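Side-chain contacts in citrate synthase (Metallosphaera sedula, PDB 6ABW), which probably catalyses the condensation of oxaloacetate with acetyl-CoA and water to give citrate and CoA, a step of the tricarboxylic acid cycle: residues L50-S55 / F283-K288; E58-M63 / Q75-A80; V105-T110 / L147-G152; S163-F168 / A187-Y192. All coordinates share one frame; numbering follows the deposited sequence.

Contact 1 of 4, residues L50-S55 / F283-K288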
loop_
_atom_site.group_PDB
_atom_site.type_symbol
_atom_site.label_atom_id
_atom_site.label_comp_id
_atom_site.label_asym_id
_atom_site.label_seq_id
_atom_site.Cartn_x
_atom_site.Cartn_y
_atom_site.Cartn_z
ATOM N N LEU A 50 -5.202 -24.894 -19.187
ATOM C CA LEU A 50 -4.217 -24.801 -18.108
ATOM C C LEU A 50 -4.617 -25.571 -16.892
ATOM O O LEU A 50 -3.775 -26.260 -16.223
ATOM C CB LEU A 50 -3.946 -23.330 -17.761
ATOM C CG LEU A 50 -3.216 -22.590 -18.866
ATOM C CD1 LEU A 50 -3.206 -21.118 -18.497
ATOM C CD2 LEU A 50 -1.795 -23.146 -19.095
ATOM N N VAL A 51 -5.903 -25.481 -16.524
ATOM C CA VAL A 51 -6.296 -26.146 -15.253
ATOM C C VAL A 51 -6.213 -27.653 -15.402
ATOM O O VAL A 51 -5.680 -28.358 -14.531
ATOM C CB VAL A 51 -7.688 -25.720 -14.747
ATOM C CG1 VAL A 51 -8.174 -26.649 -13.609
ATOM C CG2 VAL A 51 -7.638 -24.305 -14.207
ATOM N N GLU A 52 -6.722 -28.138 -16.525
ATOM C CA GLU A 52 -6.771 -29.604 -16.753
ATOM C C GLU A 52 -5.373 -30.230 -16.922
ATOM O O GLU A 52 -5.158 -31.303 -16.413
ATOM C CB GLU A 52 -7.579 -29.875 -17.991
ATOM C CG GLU A 52 -7.737 -31.351 -18.369
ATOM C CD GLU A 52 -8.473 -32.237 -17.357
ATOM O OE1 GLU A 52 -8.979 -31.742 -16.311
ATOM O OE2 GLU A 52 -8.544 -33.462 -17.645
ATOM N N HIS A 53 -4.480 -29.559 -17.629
ATOM C CA HIS A 53 -3.241 -30.151 -18.119
ATOM C C HIS A 53 -1.959 -29.585 -17.496
ATOM O O HIS A 53 -0.862 -30.097 -17.802
ATOM C CB HIS A 53 -3.173 -30.001 -19.622
ATOM C CG HIS A 53 -4.286 -30.686 -20.342
ATOM N ND1 HIS A 53 -5.160 -30.014 -21.174
ATOM C CD2 HIS A 53 -4.625 -31.997 -20.414
ATOM C CE1 HIS A 53 -6.018 -30.886 -21.697
ATOM N NE2 HIS A 53 -5.710 -32.096 -21.256
ATOM N N THR A 54 -2.041 -28.533 -16.646
ATOM C CA THR A 54 -0.819 -28.001 -16.035
ATOM C C THR A 54 -0.944 -28.013 -14.511
ATOM O O THR A 54 -1.441 -28.944 -13.946
ATOM C CB THR A 54 -0.329 -26.666 -16.637
ATOM O OG1 THR A 54 -1.129 -25.601 -16.167
ATOM C CG2 THR A 54 -0.364 -26.694 -18.182
ATOM N N SER A 55 -0.366 -27.042 -13.855
ATOM C CA SER A 55 -0.291 -26.992 -12.390
ATOM C C SER A 55 0.019 -25.530 -12.066
ATOM O O SER A 55 0.417 -24.742 -12.927
ATOM C CB SER A 55 0.828 -27.844 -11.834
ATOM O OG SER A 55 2.084 -27.380 -12.294
ATOM N N PHE A 283 -14.589 -23.772 -11.311
ATOM C CA PHE A 283 -14.820 -23.886 -9.840
ATOM C C PHE A 283 -15.974 -24.886 -9.547
ATOM O O PHE A 283 -15.876 -25.717 -8.616
ATOM C CB PHE A 283 -15.149 -22.547 -9.234
ATOM C CG PHE A 283 -13.958 -21.736 -8.852
ATOM C CD1 PHE A 283 -13.128 -22.166 -7.835
ATOM C CD2 PHE A 283 -13.642 -20.571 -9.489
ATOM C CE1 PHE A 283 -12.007 -21.443 -7.450
ATOM C CE2 PHE A 283 -12.538 -19.838 -9.117
ATOM C CZ PHE A 283 -11.690 -20.287 -8.088
ATOM N N LYS A 284 -17.039 -24.831 -10.355
ATOM C CA LYS A 284 -18.151 -25.758 -10.119
ATOM C C LYS A 284 -17.749 -27.231 -10.176
ATOM O O LYS A 284 -18.110 -28.027 -9.293
ATOM C CB LYS A 284 -19.283 -25.481 -11.090
ATOM C CG LYS A 284 -20.498 -26.352 -10.745
ATOM C CD LYS A 284 -21.639 -26.083 -11.647
ATOM C CE LYS A 284 -22.786 -27.022 -11.271
ATOM N NZ LYS A 284 -23.901 -26.721 -12.219
ATOM N N LYS A 285 -17.000 -27.570 -11.192
ATOM C CA LYS A 285 -16.512 -28.930 -11.435
ATOM C C LYS A 285 -15.786 -29.432 -10.221
ATOM O O LYS A 285 -16.051 -30.537 -9.732
ATOM C CB LYS A 285 -15.591 -28.889 -12.621
ATOM C CG LYS A 285 -14.872 -30.177 -13.014
ATOM C CD LYS A 285 -13.917 -29.793 -14.164
ATOM C CE LYS A 285 -13.654 -30.896 -15.178
ATOM N NZ LYS A 285 -12.677 -31.845 -14.613
ATOM N N TYR A 286 -14.871 -28.592 -9.690
ATOM C CA TYR A 286 -14.057 -28.999 -8.595
ATOM C C TYR A 286 -14.809 -28.984 -7.300
ATOM O O TYR A 286 -14.516 -29.783 -6.452
ATOM C CB TYR A 286 -12.716 -28.215 -8.536
ATOM C CG TYR A 286 -11.791 -28.684 -9.624
ATOM C CD1 TYR A 286 -11.075 -29.910 -9.501
ATOM C CD2 TYR A 286 -11.707 -28.034 -10.782
ATOM C CE1 TYR A 286 -10.272 -30.354 -10.519
ATOM C CE2 TYR A 286 -10.901 -28.465 -11.811
ATOM C CZ TYR A 286 -10.194 -29.641 -11.683
ATOM O OH TYR A 286 -9.444 -30.018 -12.810
ATOM N N ALA A 287 -15.841 -28.138 -7.160
ATOM C CA ALA A 287 -16.664 -28.137 -5.968
ATOM C C ALA A 287 -17.459 -29.452 -5.737
ATOM O O ALA A 287 -17.604 -29.903 -4.632
ATOM C CB ALA A 287 -17.642 -26.985 -6.033
ATOM N N LYS A 288 -17.972 -29.998 -6.832
ATOM C CA LYS A 288 -18.780 -31.224 -6.845
ATOM C C LYS A 288 -18.044 -32.420 -6.235
ATOM O O LYS A 288 -18.435 -32.985 -5.243
ATOM C CB LYS A 288 -19.171 -31.533 -8.285
ATOM C CG LYS A 288 -19.987 -32.819 -8.374
ATOM C CD LYS A 288 -21.026 -32.765 -9.470
ATOM C CE LYS A 288 -21.970 -33.948 -9.261
ATOM N NZ LYS A 288 -22.973 -33.934 -10.348
HETATM O O HOH W 1 -10.029 -29.459 -15.297
#
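V51 and E52, at the end of helix 47-53, meet K285 and Y286 of helix 278-292 in a helix-to-helix packing of the citrate synthase fold, with no direct hydrogen bond between the segments. The V51 and Y286 side chains approach from opposite directions. V51 CG1, anti to its own N (chi1 168°), comes obliquely to the ring, 3.7 Å from Y286 CE2 and equally near Y286 OH. E52 reaches the same end of the tyrosine by a bend at chi2 (62°), and its carboxylate plane stands 40° from the ring plane. One water bridges the two: it donates to E52 OE1 at 2.7 Å and is hydrogen-bonded to Y286 OH at 2.6 Å. K285 NZ remains 4.1 Å from E52 OE1, too far for a salt bridge but near enough that its charge may steady the carboxylate. A phenylalanine in place of Y286 would probably leave E52 without its water bridge to helix 278-292. Helix 179-191 adjoins both partners, A187 touching V51 and K183 touching Y286. The arrangement is plain helix-to-helix packing of the mainly helical citrate synthase fold: V51 and Y286 are buried, E52 and K285 exposed beside them.

Contact 2 of 4, residues E58-M63 / Q75-A80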
loop_
_atom_site.group_PDB
_atom_site.type_symbol
_atom_site.label_atom_id
_atom_site.label_comp_id
_atom_site.label_asym_id
_atom_site.label_seq_id
_atom_site.Cartn_x
_atom_site.Cartn_y
_atom_site.Cartn_z
ATOM N N GLU A 58 3.604 -24.497 -12.944
ATOM C CA GLU A 58 3.712 -24.227 -14.362
ATOM C C GLU A 58 3.127 -22.917 -14.799
ATOM O O GLU A 58 3.694 -22.249 -15.615
ATOM C CB GLU A 58 3.143 -25.407 -15.199
ATOM C CG GLU A 58 3.996 -26.678 -15.122
ATOM C CD GLU A 58 3.289 -27.920 -15.722
ATOM O OE1 GLU A 58 3.640 -28.303 -16.880
ATOM O OE2 GLU A 58 2.322 -28.465 -15.098
ATOM N N VAL A 59 2.006 -22.519 -14.198
ATOM C CA VAL A 59 1.428 -21.257 -14.493
ATOM C C VAL A 59 2.249 -20.076 -13.886
ATOM O O VAL A 59 2.342 -19.027 -14.492
ATOM C CB VAL A 59 -0.091 -21.230 -14.053
ATOM C CG1 VAL A 59 -0.650 -19.833 -14.136
ATOM C CG2 VAL A 59 -0.926 -22.158 -14.895
ATOM N N VAL A 60 2.867 -20.284 -12.731
ATOM C CA VAL A 60 3.817 -19.297 -12.215
ATOM C C VAL A 60 4.920 -19.023 -13.256
ATOM O O VAL A 60 5.200 -17.908 -13.616
ATOM C CB VAL A 60 4.438 -19.814 -10.929
ATOM C CG1 VAL A 60 5.573 -18.910 -10.487
ATOM C CG2 VAL A 60 3.389 -19.860 -9.800
ATOM N N HIS A 61 5.485 -20.109 -13.812
ATOM C CA HIS A 61 6.517 -19.975 -14.863
ATOM C C HIS A 61 5.989 -19.286 -16.105
ATOM O O HIS A 61 6.636 -18.396 -16.631
ATOM C CB HIS A 61 7.130 -21.364 -15.149
ATOM C CG HIS A 61 8.370 -21.310 -15.967
ATOM N ND1 HIS A 61 8.378 -20.952 -17.293
ATOM C CD2 HIS A 61 9.676 -21.407 -15.593
ATOM C CE1 HIS A 61 9.625 -20.893 -17.728
ATOM N NE2 HIS A 61 10.432 -21.155 -16.710
ATOM N N LEU A 62 4.777 -19.607 -16.542
ATOM C CA LEU A 62 4.166 -18.939 -17.674
ATOM C C LEU A 62 3.971 -17.465 -17.494
ATOM O O LEU A 62 4.250 -16.686 -18.394
ATOM C CB LEU A 62 2.809 -19.631 -17.972
ATOM C CG LEU A 62 1.903 -19.019 -19.000
ATOM C CD1 LEU A 62 2.589 -19.138 -20.359
ATOM C CD2 LEU A 62 0.539 -19.747 -18.932
ATOM N N MET A 63 3.454 -17.054 -16.343
ATOM C CA MET A 63 3.234 -15.648 -16.077
ATOM C C MET A 63 4.503 -14.845 -15.906
ATOM O O MET A 63 4.579 -13.718 -16.317
ATOM C CB MET A 63 2.362 -15.490 -14.859
ATOM C CG MET A 63 0.980 -16.053 -15.085
ATOM S SD MET A 63 -0.187 -14.799 -14.535
ATOM C CE MET A 63 -1.020 -14.523 -16.105
ATOM N N GLN A 75 11.839 -27.992 -12.559
ATOM C CA GLN A 75 12.656 -28.415 -11.441
ATOM C C GLN A 75 13.358 -27.295 -10.673
ATOM O O GLN A 75 13.386 -27.344 -9.417
ATOM C CB GLN A 75 13.659 -29.463 -11.950
ATOM C CG GLN A 75 14.631 -30.074 -10.987
ATOM C CD GLN A 75 15.750 -30.816 -11.759
ATOM O OE1 GLN A 75 16.908 -30.819 -11.319
ATOM N NE2 GLN A 75 15.410 -31.396 -12.959
ATOM N N ARG A 76 13.948 -26.341 -11.382
ATOM C CA ARG A 76 14.637 -25.224 -10.742
ATOM C C ARG A 76 13.617 -24.346 -10.003
ATOM O O ARG A 76 13.871 -23.889 -8.891
ATOM C CB ARG A 76 15.408 -24.358 -11.748
ATOM C CG ARG A 76 16.796 -24.951 -12.116
ATOM C CD ARG A 76 17.527 -24.060 -13.121
ATOM N NE ARG A 76 17.388 -24.570 -14.491
ATOM C CZ ARG A 76 16.875 -23.914 -15.546
ATOM N NH1 ARG A 76 16.439 -22.649 -15.482
ATOM N NH2 ARG A 76 16.818 -24.535 -16.717
ATOM N N LEU A 77 12.446 -24.174 -10.619
ATOM C CA LEU A 77 11.356 -23.408 -9.997
ATOM C C LEU A 77 10.866 -24.033 -8.746
ATOM O O LEU A 77 10.685 -23.331 -7.761
ATOM C CB LEU A 77 10.205 -23.220 -10.978
ATOM C CG LEU A 77 8.902 -22.638 -10.379
ATOM C CD1 LEU A 77 9.230 -21.305 -9.852
ATOM C CD2 LEU A 77 7.909 -22.491 -11.502
ATOM N N LYS A 78 10.582 -25.326 -8.753
ATOM C CA LYS A 78 10.214 -26.017 -7.571
ATOM C C LYS A 78 11.218 -25.951 -6.422
ATOM O O LYS A 78 10.803 -25.775 -5.269
ATOM C CB LYS A 78 9.916 -27.451 -7.905
ATOM C CG LYS A 78 8.630 -27.603 -8.689
ATOM C CD LYS A 78 8.433 -29.051 -9.053
ATOM C CE LYS A 78 7.014 -29.251 -9.578
ATOM N NZ LYS A 78 6.902 -30.680 -9.950
ATOM N N SER A 79 12.508 -26.134 -6.701
ATOM C CA SER A 79 13.546 -26.007 -5.640
ATOM C C SER A 79 13.574 -24.568 -5.067
ATOM O O SER A 79 13.768 -24.384 -3.861
ATOM C CB SER A 79 14.952 -26.264 -6.203
ATOM O OG SER A 79 14.962 -27.523 -6.769
ATOM N N ALA A 80 13.389 -23.585 -5.918
ATOM C CA ALA A 80 13.380 -22.169 -5.460
ATOM C C ALA A 80 12.171 -21.892 -4.528
ATOM O O ALA A 80 12.320 -21.260 -3.467
ATOM C CB ALA A 80 13.366 -21.238 -6.629
#
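The imidazole of H61 is the flat group nearest the contact, but it is the CB at its root that L77 touches. Y65 stacks on the ring, and at its rim ND1 is hydrogen-bonded to the backbone oxygen of D67; P69 also touches this side chain. The backbone points CB at helix 71-84, and L77 CD2 lies against H61 CB at 3.9 Å; chi1 of -167° sets the ring anti to the backbone N. The same methyl comes to 4.1 Å from H61 N, so it rests on the backbone of helix 56-65 as well as on the side chain. V60 CG1 forms a looser third contact, 4.4 Å from L77 CD2. The single methyl L77 CD2 therefore makes each of the closest approaches across the two segments, and L77 supplies 71 of the 123 Å² buried. The CA atoms of H61 and L77 are 7.7 Å apart, close enough for one leucine to span the gap between the helices. V133 of helix 128-151 also touches L77, while L352 of helix 342-365 touches V60. No hydrogen bond or charge pair joins the two segments: the contact is held by apolar packing, and H61 takes part through its CB, while the ND1 of its ring is bonded to D67.

Contact 3 of 4, residues V105-T110 / L147-G152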
loop_
_atom_site.group_PDB
_atom_site.type_symbol
_atom_site.label_atom_id
_atom_site.label_comp_id
_atom_site.label_asym_id
_atom_site.label_seq_id
_atom_site.Cartn_x
_atom_site.Cartn_y
_atom_site.Cartn_z
ATOM N N VAL A 105 -7.054 -10.360 5.478
ATOM C CA VAL A 105 -6.293 -9.655 4.487
ATOM C C VAL A 105 -5.369 -8.611 5.162
ATOM O O VAL A 105 -4.224 -8.426 4.738
ATOM C CB VAL A 105 -7.232 -9.032 3.434
ATOM C CG1 VAL A 105 -6.454 -8.079 2.476
ATOM C CG2 VAL A 105 -7.880 -10.164 2.685
ATOM N N GLY A 106 -5.841 -7.992 6.256
ATOM C CA GLY A 106 -5.080 -7.059 7.076
ATOM C C GLY A 106 -3.882 -7.729 7.752
ATOM O O GLY A 106 -2.777 -7.168 7.834
ATOM N N MET A 107 -4.093 -8.938 8.240
ATOM C CA MET A 107 -2.989 -9.696 8.779
ATOM C C MET A 107 -1.939 -10.012 7.698
ATOM O O MET A 107 -0.727 -9.925 7.922
ATOM C CB MET A 107 -3.538 -10.970 9.420
ATOM C CG MET A 107 -4.490 -10.672 10.546
ATOM S SD MET A 107 -5.212 -12.170 11.294
ATOM C CE MET A 107 -3.785 -12.892 11.894
ATOM N N MET A 108 -2.385 -10.392 6.503
ATOM C CA MET A 108 -1.481 -10.552 5.390
ATOM C C MET A 108 -0.714 -9.269 5.080
ATOM O O MET A 108 0.455 -9.321 4.770
ATOM C CB MET A 108 -2.220 -10.999 4.116
ATOM C CG MET A 108 -2.902 -12.325 4.153
ATOM S SD MET A 108 -3.598 -12.693 2.490
ATOM C CE MET A 108 -2.306 -12.664 1.420
ATOM N N GLU A 109 -1.382 -8.129 5.052
ATOM C CA GLU A 109 -0.801 -6.847 4.777
ATOM C C GLU A 109 0.358 -6.585 5.763
ATOM O O GLU A 109 1.480 -6.160 5.342
ATOM C CB GLU A 109 -1.892 -5.761 4.859
ATOM C CG GLU A 109 -1.488 -4.359 4.536
ATOM C CD GLU A 109 -2.422 -3.313 5.135
ATOM O OE1 GLU A 109 -2.584 -3.277 6.381
ATOM O OE2 GLU A 109 -2.919 -2.452 4.429
ATOM N N THR A 110 0.151 -6.912 7.029
ATOM C CA THR A 110 1.129 -6.666 8.053
ATOM C C THR A 110 2.340 -7.581 7.863
ATOM O O THR A 110 3.488 -7.152 7.891
ATOM C CB THR A 110 0.503 -6.816 9.432
ATOM O OG1 THR A 110 -0.609 -5.926 9.539
ATOM C CG2 THR A 110 1.498 -6.459 10.523
ATOM N N LEU A 147 -4.450 -18.285 8.896
ATOM C CA LEU A 147 -5.531 -19.188 9.264
ATOM C C LEU A 147 -5.275 -19.752 10.663
ATOM O O LEU A 147 -6.200 -19.794 11.546
ATOM C CB LEU A 147 -5.672 -20.298 8.207
ATOM C CG LEU A 147 -6.474 -21.529 8.749
ATOM C CD1 LEU A 147 -7.902 -21.128 8.935
ATOM C CD2 LEU A 147 -6.295 -22.681 7.768
ATOM N N ARG A 148 -4.046 -20.223 10.846
ATOM C CA ARG A 148 -3.725 -20.926 12.071
ATOM C C ARG A 148 -3.737 -19.999 13.315
ATOM O O ARG A 148 -4.265 -20.335 14.381
ATOM C CB ARG A 148 -2.449 -21.693 11.873
ATOM C CG ARG A 148 -2.653 -22.891 10.951
ATOM C CD ARG A 148 -1.343 -23.603 10.683
ATOM N NE ARG A 148 -0.913 -24.397 11.834
ATOM C CZ ARG A 148 -1.355 -25.623 12.125
ATOM N NH1 ARG A 148 -0.926 -26.197 13.225
ATOM N NH2 ARG A 148 -2.289 -26.248 11.395
ATOM N N ALA A 149 -3.239 -18.783 13.171
ATOM C CA ALA A 149 -3.430 -17.767 14.188
ATOM C C ALA A 149 -4.850 -17.483 14.565
ATOM O O ALA A 149 -5.205 -17.410 15.756
ATOM C CB ALA A 149 -2.707 -16.493 13.865
ATOM N N LYS A 150 -5.695 -17.311 13.557
ATOM C CA LYS A 150 -7.087 -16.992 13.810
ATOM C C LYS A 150 -7.815 -18.180 14.496
ATOM O O LYS A 150 -8.691 -17.952 15.328
ATOM C CB LYS A 150 -7.781 -16.538 12.536
ATOM C CG LYS A 150 -7.356 -15.144 12.113
ATOM C CD LYS A 150 -8.016 -14.715 10.788
ATOM C CE LYS A 150 -9.485 -14.333 10.924
ATOM N NZ LYS A 150 -9.856 -13.276 11.911
ATOM N N GLU A 151 -7.393 -19.378 14.205
ATOM C CA GLU A 151 -7.940 -20.584 14.774
ATOM C C GLU A 151 -7.279 -20.924 16.148
ATOM O O GLU A 151 -7.766 -21.813 16.830
ATOM C CB GLU A 151 -7.734 -21.737 13.827
ATOM C CG GLU A 151 -8.472 -21.761 12.497
ATOM C CD GLU A 151 -9.982 -22.036 12.556
ATOM O OE1 GLU A 151 -10.792 -21.147 13.020
ATOM O OE2 GLU A 151 -10.367 -23.135 12.036
ATOM N N GLY A 152 -6.193 -20.253 16.536
ATOM C CA GLY A 152 -5.503 -20.473 17.822
ATOM C C GLY A 152 -4.701 -21.752 17.798
ATOM O O GLY A 152 -4.559 -22.383 18.817
#
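M107 on helix 104-119 faces A149 and K150 near the end of helix 128-151, the CA atoms of M107 and A149 being 9.7 Å apart, and G152, at phi 75°, closes the second helix in a Schellman motif. That separation is bridged chiefly by the long thioether. M107 SD lies against the aliphatic part of the lysine, 3.8 Å from K150 CG and equally near K150 CD, and the two chains cross obliquely. A bend at chi3 of M107 (63°) then turns the terminal methyl to the preceding residue, where M107 CE is 4.2 Å from A149 CB. K150 thus uses its methylenes for packing, while its own bends at chi3 and chi4 carry the ammonium group to other partners: NZ is hydrogen-bonded to the backbone oxygen of S102 and makes a cation-pi contact with Y340. Within the first helix, T110 OG1 bonds to G106 O at 3.0 Å; T110 N reaches the same oxygen from the opposite face of its plane. Helix 89-97 adjoins both partners, I95 touching M107 and Y96 touching A149. Helix 342-365 packs on V105 and M108 of helix 104-119, and E109 of that helix bonds to S216 of the second subunit.

Contact 4 of 4, residues S163-F168 / A187-Y192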
loop_
_atom_site.group_PDB
_atom_site.type_symbol
_atom_site.label_atom_id
_atom_site.label_comp_id
_atom_site.label_asym_id
_atom_site.label_seq_id
_atom_site.Cartn_x
_atom_site.Cartn_y
_atom_site.Cartn_z
ATOM N N SER A 163 3.609 -30.945 -4.569
ATOM C CA SER A 163 3.168 -29.705 -5.191
ATOM C C SER A 163 2.928 -28.573 -4.182
ATOM O O SER A 163 2.737 -28.784 -2.975
ATOM C CB SER A 163 1.908 -29.909 -5.970
ATOM O OG SER A 163 0.799 -30.182 -5.104
ATOM N N PHE A 164 2.906 -27.384 -4.753
ATOM C CA PHE A 164 2.649 -26.152 -4.007
ATOM C C PHE A 164 1.341 -26.229 -3.324
ATOM O O PHE A 164 1.244 -25.928 -2.137
ATOM C CB PHE A 164 2.719 -25.003 -4.973
ATOM C CG PHE A 164 2.489 -23.609 -4.349
ATOM C CD1 PHE A 164 1.231 -23.128 -4.125
ATOM C CD2 PHE A 164 3.581 -22.791 -4.043
ATOM C CE1 PHE A 164 1.017 -21.815 -3.545
ATOM C CE2 PHE A 164 3.416 -21.537 -3.489
ATOM C CZ PHE A 164 2.112 -21.010 -3.290
ATOM N N ALA A 165 0.321 -26.662 -4.059
ATOM C CA ALA A 165 -1.013 -26.831 -3.466
ATOM C C ALA A 165 -1.017 -27.764 -2.272
ATOM O O ALA A 165 -1.632 -27.522 -1.248
ATOM C CB ALA A 165 -2.014 -27.310 -4.516
ATOM N N LYS A 166 -0.361 -28.924 -2.427
ATOM C CA LYS A 166 -0.279 -29.871 -1.320
ATOM C C LYS A 166 0.472 -29.340 -0.086
ATOM O O LYS A 166 -0.007 -29.497 1.031
ATOM C CB LYS A 166 0.343 -31.224 -1.799
ATOM C CG LYS A 166 0.191 -32.274 -0.756
ATOM C CD LYS A 166 0.841 -33.556 -1.256
ATOM C CE LYS A 166 0.789 -34.595 -0.143
ATOM N NZ LYS A 166 1.058 -35.956 -0.755
ATOM N N SER A 167 1.579 -28.690 -0.311
ATOM C CA SER A 167 2.377 -28.083 0.783
ATOM C C SER A 167 1.578 -27.043 1.557
ATOM O O SER A 167 1.613 -27.005 2.821
ATOM C CB SER A 167 3.678 -27.494 0.262
ATOM O OG SER A 167 4.532 -28.493 -0.270
ATOM N N PHE A 168 0.780 -26.268 0.811
ATOM C CA PHE A 168 -0.070 -25.221 1.398
ATOM C C PHE A 168 -1.200 -25.839 2.254
ATOM O O PHE A 168 -1.445 -25.477 3.432
ATOM C CB PHE A 168 -0.595 -24.272 0.280
ATOM C CG PHE A 168 -1.627 -23.326 0.803
ATOM C CD1 PHE A 168 -1.265 -22.385 1.770
ATOM C CD2 PHE A 168 -3.001 -23.417 0.421
ATOM C CE1 PHE A 168 -2.192 -21.514 2.311
ATOM C CE2 PHE A 168 -3.931 -22.550 0.971
ATOM C CZ PHE A 168 -3.524 -21.574 1.898
ATOM N N ALA A 187 -6.270 -26.008 -8.809
ATOM C CA ALA A 187 -7.144 -25.324 -9.774
ATOM C C ALA A 187 -7.477 -23.869 -9.333
ATOM O O ALA A 187 -7.474 -22.923 -10.144
ATOM C CB ALA A 187 -8.423 -26.131 -10.011
ATOM N N ALA A 188 -7.860 -23.725 -8.076
ATOM C CA ALA A 188 -8.254 -22.437 -7.489
ATOM C C ALA A 188 -7.114 -21.457 -7.605
ATOM O O ALA A 188 -7.318 -20.315 -7.940
ATOM C CB ALA A 188 -8.645 -22.617 -6.046
ATOM N N LEU A 189 -5.889 -21.899 -7.342
ATOM C CA LEU A 189 -4.704 -21.059 -7.496
ATOM C C LEU A 189 -4.491 -20.612 -8.894
ATOM O O LEU A 189 -4.125 -19.468 -9.132
ATOM C CB LEU A 189 -3.447 -21.755 -7.053
ATOM C CG LEU A 189 -3.405 -22.034 -5.586
ATOM C CD1 LEU A 189 -2.359 -23.066 -5.240
ATOM C CD2 LEU A 189 -3.112 -20.702 -4.892
ATOM N N ILE A 190 -4.732 -21.491 -9.858
ATOM C CA ILE A 190 -4.633 -21.041 -11.273
ATOM C C ILE A 190 -5.773 -20.093 -11.651
ATOM O O ILE A 190 -5.558 -19.061 -12.325
ATOM C CB ILE A 190 -4.640 -22.266 -12.228
ATOM C CG1 ILE A 190 -3.335 -23.106 -12.031
ATOM C CG2 ILE A 190 -4.751 -21.802 -13.682
ATOM C CD1 ILE A 190 -3.420 -24.491 -12.633
ATOM N N LEU A 191 -6.977 -20.428 -11.181
ATOM C CA LEU A 191 -8.186 -19.716 -11.607
ATOM C C LEU A 191 -8.198 -18.239 -11.225
ATOM O O LEU A 191 -8.711 -17.390 -11.950
ATOM C CB LEU A 191 -9.438 -20.437 -11.071
ATOM C CG LEU A 191 -9.851 -21.761 -11.750
ATOM C CD1 LEU A 191 -10.879 -22.587 -11.001
ATOM C CD2 LEU A 191 -10.329 -21.507 -13.185
ATOM N N TYR A 192 -7.685 -17.935 -10.039
ATOM C CA TYR A 192 -7.659 -16.613 -9.503
ATOM C C TYR A 192 -6.361 -15.811 -9.786
ATOM O O TYR A 192 -6.235 -14.672 -9.308
ATOM C CB TYR A 192 -8.003 -16.661 -7.993
ATOM C CG TYR A 192 -9.452 -16.565 -7.568
ATOM C CD1 TYR A 192 -10.382 -15.747 -8.263
ATOM C CD2 TYR A 192 -9.895 -17.163 -6.406
ATOM C CE1 TYR A 192 -11.654 -15.562 -7.795
ATOM C CE2 TYR A 192 -11.185 -16.988 -5.949
ATOM C CZ TYR A 192 -12.078 -16.177 -6.663
ATOM O OH TYR A 192 -13.374 -15.958 -6.172
#
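F164 and L189 cross at about a right angle, and the leucine offers a methyl to the edge of the phenyl ring rather than to a face. L189 CD1 lies near the ring plane, 3.8 Å from F164 CD1 and 4.0 Å from F164 CE1, so it borders one side of the ring. The orientation follows from the first torsions: the ring is anti to the backbone N (chi1 -179°), which places its CD1-CE1 side beside the leucine methyl, whereas L189 has CG beside its own N (chi1 -66°). The same methyl is also 4.3 Å from A165 CB, and thus sits across two successive residues of the first turn of helix 164-173. A165 and L189 form the nearest backbone pair, their CA atoms 7.9 Å apart, a spacing consistent with the small side chain of A165. This is buried packing between consecutive helices of the mainly helical citrate synthase fold, the start of helix 164-173 lying against the last turns of helix 179-191. S163 is the N-cap of the former: K166 N bonds to S163 OG at 3.2 Å and nearly straight, at 164°, a capping bond at the start of the turn that carries F164 and A165. Helix 128-151 touches the phenyl ring through V136 and S140, and L348 of helix 342-365 touches L189. Beyond the leucine, Y192 OH is hydrogen-bonded to D325, a predicted active-site residue.

How the contacts relate
Contacts 1, 2 and 4 form one neighbourhood, with contact 4 central: its centre is about 10 Å from that of contact 1 and about 13 Å from that of contact 2, while contacts 1 and 2 are about 19 Å apart. All three touch one another; A187, A188, I190 and L191 of helix 179-191 pack on contact 1, and I190 on V59 of contact 2. Contact 3 stands apart, about 19 Å from contact 4 and 26 to 27 Å from the others. Along the chain, contacts 2, 3 and 4 follow in series inside the long loop closed by contact 1, which brings helix 278-292 back to helix 47-53. Contacts 1, 2 and 3 also border the second subunit, linking internal packing to the dimer.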